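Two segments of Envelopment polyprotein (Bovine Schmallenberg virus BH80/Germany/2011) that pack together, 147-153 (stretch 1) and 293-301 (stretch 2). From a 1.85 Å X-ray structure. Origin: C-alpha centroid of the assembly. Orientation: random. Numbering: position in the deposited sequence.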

ATOM      1  N   ASP A 147      -5.700 -38.419   0.012  1.00 48.64           N
ATOM      2  CA  ASP A 147      -5.487 -37.033   0.384  1.00 50.97           C
ATOM      3  C   ASP A 147      -5.799 -36.103  -0.774  1.00 44.35           C
ATOM      4  O   ASP A 147      -5.407 -36.351  -1.918  1.00 43.39           O
ATOM      5  CB  ASP A 147      -4.041 -36.831   0.819  1.00 63.16           C
ATOM      6  CG  ASP A 147      -3.833 -37.169   2.279  1.00 75.45           C
ATOM      7  OD1 ASP A 147      -4.527 -38.097   2.777  1.00 77.07           O
ATOM      8  OD2 ASP A 147      -2.991 -36.492   2.924  1.00 88.60           O
ATOM      9  N   GLY A 148      -6.514 -35.029  -0.475  1.00 40.49           N
ATOM     10  CA  GLY A 148      -6.882 -34.055  -1.480  1.00 38.70           C
ATOM     11  C   GLY A 148      -8.172 -34.363  -2.226  1.00 35.31           C
ATOM     12  O   GLY A 148      -8.656 -33.512  -2.968  1.00 35.47           O
ATOM     13  N   TRP A 149      -8.722 -35.545  -2.056  1.00 37.09           N
ATOM     14  CA  TRP A 149      -9.994 -35.928  -2.660  1.00 31.79           C
ATOM     15  C   TRP A 149     -11.122 -35.585  -1.696  1.00 33.62           C
ATOM     16  O   TRP A 149     -10.962 -35.731  -0.476  1.00 37.04           O
ATOM     17  CB  TRP A 149      -9.978 -37.425  -2.954  1.00 34.49           C
ATOM     18  CG  TRP A 149      -9.032 -37.784  -4.032  1.00 34.25           C
ATOM     19  CD1 TRP A 149      -7.704 -37.398  -4.139  1.00 35.16           C
ATOM     20  CD2 TRP A 149      -9.305 -38.600  -5.172  1.00 36.37           C
ATOM     21  NE1 TRP A 149      -7.138 -37.957  -5.267  1.00 34.94           N
ATOM     22  CE2 TRP A 149      -8.103 -38.675  -5.932  1.00 38.04           C
ATOM     23  CE3 TRP A 149     -10.456 -39.266  -5.645  1.00 36.14           C
ATOM     24  CZ2 TRP A 149      -8.018 -39.390  -7.125  1.00 39.31           C
ATOM     25  CZ3 TRP A 149     -10.368 -39.970  -6.836  1.00 38.20           C
ATOM     26  CH2 TRP A 149      -9.134 -40.026  -7.566  1.00 37.56           C
ATOM     27  N   VAL A 150     -12.269 -35.119  -2.227  1.00 28.57           N
ATOM     28  CA  VAL A 150     -13.399 -34.820  -1.346  1.00 27.28           C
ATOM     29  C   VAL A 150     -14.323 -36.044  -1.412  1.00 27.04           C
ATOM     30  O   VAL A 150     -14.294 -36.828  -2.367  1.00 27.86           O
ATOM     31  CB  VAL A 150     -14.159 -33.510  -1.658  1.00 25.76           C
ATOM     32  CG1 VAL A 150     -13.230 -32.261  -1.423  1.00 27.11           C
ATOM     33  CG2 VAL A 150     -14.630 -33.475  -3.097  1.00 27.85           C
ATOM     34  N   THR A 151     -15.104 -36.257  -0.355  1.00 24.30           N
ATOM     35  CA  THR A 151     -15.935 -37.476  -0.298  1.00 24.42           C
ATOM     36  C   THR A 151     -17.411 -37.185  -0.527  1.00 25.34           C
ATOM     37  O   THR A 151     -17.892 -36.055  -0.433  1.00 25.60           O
ATOM     38  CB  THR A 151     -15.771 -38.178   1.049  1.00 27.45           C
ATOM     39  OG1 THR A 151     -16.086 -37.245   2.078  1.00 30.42           O
ATOM     40  CG2 THR A 151     -14.320 -38.645   1.264  1.00 29.37           C
ATOM     41  N   PHE A 152     -18.158 -38.266  -0.811  1.00 29.07           N
ATOM     42  CA  PHE A 152     -19.599 -38.145  -0.897  1.00 26.58           C
ATOM     43  C   PHE A 152     -20.195 -39.485  -0.488  1.00 25.46           C
ATOM     44  O   PHE A 152     -19.548 -40.525  -0.620  1.00 27.63           O
ATOM     45  CB  PHE A 152     -20.098 -37.792  -2.313  1.00 23.88           C
ATOM     46  CG  PHE A 152     -19.461 -38.619  -3.422  1.00 27.51           C
ATOM     47  CD1 PHE A 152     -19.981 -39.874  -3.768  1.00 31.62           C
ATOM     48  CD2 PHE A 152     -18.365 -38.105  -4.142  1.00 31.23           C
ATOM     49  CE1 PHE A 152     -19.411 -40.633  -4.761  1.00 33.60           C
ATOM     50  CE2 PHE A 152     -17.781 -38.858  -5.165  1.00 31.02           C
ATOM     51  CZ  PHE A 152     -18.317 -40.150  -5.465  1.00 32.46           C
ATOM     52  N   SER A 153     -21.423 -39.452   0.022  1.00 23.85           N
ATOM     53  CA  SER A 153     -22.051 -40.729   0.425  1.00 23.39           C
ATOM     54  C   SER A 153     -23.555 -40.529   0.582  1.00 26.08           C
ATOM     55  O   SER A 153     -24.036 -39.412   0.829  1.00 24.48           O
ATOM     56  CB  SER A 153     -21.469 -41.289   1.729  1.00 26.70           C
ATOM     57  OG  SER A 153     -21.682 -40.374   2.807  1.00 29.82           O
ATOM     58  N   ASP A 293     -25.829 -46.742 -10.479  1.00 31.00           N
ATOM     59  CA  ASP A 293     -24.974 -45.796 -11.230  1.00 31.31           C
ATOM     60  C   ASP A 293     -24.815 -44.516 -10.451  1.00 31.18           C
ATOM     61  O   ASP A 293     -25.809 -43.899 -10.065  1.00 29.43           O
ATOM     62  CB  ASP A 293     -25.559 -45.469 -12.603  1.00 35.66           C
ATOM     63  CG  ASP A 293     -25.811 -46.697 -13.452  1.00 42.88           C
ATOM     64  OD1 ASP A 293     -24.947 -47.597 -13.541  1.00 46.03           O
ATOM     65  OD2 ASP A 293     -26.899 -46.778 -14.058  1.00 45.80           O
ATOM     66  N   VAL A 294     -23.557 -44.069 -10.292  1.00 30.29           N
ATOM     67  CA  VAL A 294     -23.229 -42.817  -9.627  1.00 31.82           C
ATOM     68  C   VAL A 294     -23.359 -41.690 -10.636  1.00 32.89           C
ATOM     69  O   VAL A 294     -22.820 -41.785 -11.745  1.00 30.94           O
ATOM     70  CB  VAL A 294     -21.810 -42.894  -9.044  1.00 31.09           C
ATOM     71  CG1 VAL A 294     -21.307 -41.537  -8.590  1.00 28.45           C
ATOM     72  CG2 VAL A 294     -21.805 -43.907  -7.870  1.00 33.89           C
ATOM     73  N   ILE A 295     -24.125 -40.650 -10.286  1.00 29.15           N
ATOM     74  CA  ILE A 295     -24.234 -39.458 -11.130  1.00 30.24           C
ATOM     75  C   ILE A 295     -23.477 -38.358 -10.417  1.00 28.08           C
ATOM     76  O   ILE A 295     -23.808 -38.008  -9.282  1.00 28.68           O
ATOM     77  CB  ILE A 295     -25.694 -39.058 -11.402  1.00 31.54           C
ATOM     78  CG1 ILE A 295     -26.597 -40.306 -11.646  1.00 35.09           C
ATOM     79  CG2 ILE A 295     -25.752 -37.958 -12.565  1.00 33.73           C
ATOM     80  CD1 ILE A 295     -26.510 -40.876 -13.003  1.00 36.11           C
ATOM     81  N   LEU A 296     -22.387 -37.865 -11.027  1.00 28.10           N
ATOM     82  CA  LEU A 296     -21.515 -36.910 -10.381  1.00 29.64           C
ATOM     83  C   LEU A 296     -21.438 -35.707 -11.325  1.00 29.41           C
ATOM     84  O   LEU A 296     -20.856 -35.812 -12.406  1.00 29.81           O
ATOM     85  CB  LEU A 296     -20.151 -37.545 -10.125  1.00 34.24           C
ATOM     86  CG  LEU A 296     -19.292 -36.953  -9.033  1.00 38.16           C
ATOM     87  CD1 LEU A 296     -20.008 -37.225  -7.702  1.00 37.70           C
ATOM     88  CD2 LEU A 296     -17.982 -37.696  -9.096  1.00 39.82           C
ATOM     89  N   ARG A 297     -22.126 -34.616 -10.974  1.00 29.50           N
ATOM     90  CA  ARG A 297     -22.201 -33.473 -11.878  1.00 27.50           C
ATOM     91  C   ARG A 297     -21.210 -32.387 -11.507  1.00 27.24           C
ATOM     92  O   ARG A 297     -21.019 -31.450 -12.297  1.00 26.94           O
ATOM     93  CB  ARG A 297     -23.606 -32.864 -11.893  1.00 26.95           C
ATOM     94  CG  ARG A 297     -24.695 -33.783 -12.480  1.00 29.70           C
ATOM     95  CD  ARG A 297     -26.095 -33.373 -11.934  1.00 31.67           C
ATOM     96  NE  ARG A 297     -27.092 -34.334 -12.453  1.00 35.17           N
ATOM     97  CZ  ARG A 297     -27.747 -34.233 -13.624  1.00 38.87           C
ATOM     98  NH1 ARG A 297     -27.585 -33.181 -14.428  1.00 35.34           N
ATOM     99  NH2 ARG A 297     -28.581 -35.203 -13.999  1.00 35.26           N
ATOM    100  N   ARG A 298     -20.601 -32.480 -10.332  1.00 26.07           N
ATOM    101  CA  ARG A 298     -19.566 -31.529  -9.964  1.00 27.97           C
ATOM    102  C   ARG A 298     -18.840 -32.137  -8.781  1.00 27.29           C
ATOM    103  O   ARG A 298     -19.453 -32.828  -7.978  1.00 26.67           O
ATOM    104  CB  ARG A 298     -20.131 -30.134  -9.615  1.00 29.56           C
ATOM    105  CG  ARG A 298     -19.078 -29.009  -9.572  1.00 32.10           C
ATOM    106  CD  ARG A 298     -19.749 -27.646  -9.411  1.00 35.18           C
ATOM    107  NE  ARG A 298     -20.271 -27.505  -8.059  1.00 37.62           N
ATOM    108  CZ  ARG A 298     -21.343 -26.784  -7.722  1.00 40.70           C
ATOM    109  NH1 ARG A 298     -22.015 -26.114  -8.665  1.00 41.79           N
ATOM    110  NH2 ARG A 298     -21.766 -26.778  -6.451  1.00 40.88           N
ATOM    111  N   CYS A 299     -17.523 -31.927  -8.713  1.00 25.53           N
ATOM    112  CA  CYS A 299     -16.771 -32.356  -7.536  1.00 25.03           C
ATOM    113  C   CYS A 299     -16.418 -31.161  -6.671  1.00 25.37           C
ATOM    114  O   CYS A 299     -17.109 -30.849  -5.682  1.00 23.64           O
ATOM    115  CB  CYS A 299     -15.501 -33.143  -7.947  1.00 25.86           C
ATOM    116  SG  CYS A 299     -14.582 -33.795  -6.505  1.00 28.41           S
ATOM    117  N   PHE A 300     -15.325 -30.456  -7.032  1.00 25.90           N
ATOM    118  CA  PHE A 300     -15.028 -29.221  -6.341  1.00 24.26           C
ATOM    119  C   PHE A 300     -15.911 -28.099  -6.880  1.00 26.89           C
ATOM    120  O   PHE A 300     -16.375 -28.153  -8.014  1.00 28.44           O
ATOM    121  CB  PHE A 300     -13.569 -28.758  -6.590  1.00 22.32           C
ATOM    122  CG  PHE A 300     -12.463 -29.733  -6.140  1.00 24.99           C
ATOM    123  CD1 PHE A 300     -12.587 -30.507  -4.992  1.00 26.42           C
ATOM    124  CD2 PHE A 300     -11.243 -29.759  -6.827  1.00 27.38           C
ATOM    125  CE1 PHE A 300     -11.543 -31.362  -4.571  1.00 29.77           C
ATOM    126  CE2 PHE A 300     -10.200 -30.628  -6.417  1.00 27.73           C
ATOM    127  CZ  PHE A 300     -10.336 -31.400  -5.286  1.00 29.14           C
ATOM    128  N   ASP A 301     -16.007 -27.004  -6.114  1.00 26.80           N
ATOM    129  CA  ASP A 301     -16.325 -25.703  -6.695  1.00 27.34           C
ATOM    130  C   ASP A 301     -15.099 -25.153  -7.423  1.00 27.57           C
ATOM    131  O   ASP A 301     -13.975 -25.329  -6.960  1.00 28.97           O
ATOM    132  CB  ASP A 301     -16.715 -24.684  -5.617  1.00 25.51           C
ATOM    133  CG  ASP A 301     -18.006 -25.069  -4.866  1.00 33.31           C
ATOM    134  OD1 ASP A 301     -19.037 -25.232  -5.544  1.00 35.37           O
ATOM    135  OD2 ASP A 301     -17.978 -25.137  -3.612  1.00 33.71           O
TER

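The backbones never come close enough to pair. The nearest CA atoms across the contact, those of Val150 and Cys299, are 7.5 Å apart, no hydrogen bond links the stretches, and the end-to-end directions of the touching parts differ by 137°. Side chains must therefore carry most of the contact, which buries 281 Å² in all. Stretch 1 is a strand from Val150 onward, and its alternation decides which residues take part: the CA-to-CB bonds of Val150 and Phe152 point toward stretch 2, whereas that of Thr151 points away. In stretch 2 the chain turns a corner at Arg297, so Val294 and Leu296 precede the turn and Cys299 and Phe300 follow it.

Phe152 meets the first pair. Leu296 CD1 lies 4.0 Å from the centroid of the Phe152 ring, 22° off the ring normal, a CH-pi arrangement over one face; Val294 CG1 approaches Phe152 CE1 obliquely at 4.4 Å. Val150 meets the second pair: its CG2 is 3.4 Å from Cys299 SG and also lies 4.0 Å from Phe300 CE1, while its CG1 comes closer to that ring, 3.7 Å from Phe300 CE1. Although the Phe300 CA-to-CB bond points sideways, its ring reaches nearer and presents its edge to Val150 CG1 and to the backbone of Gly148, whose O lies 3.6 Å from Phe300 CZ.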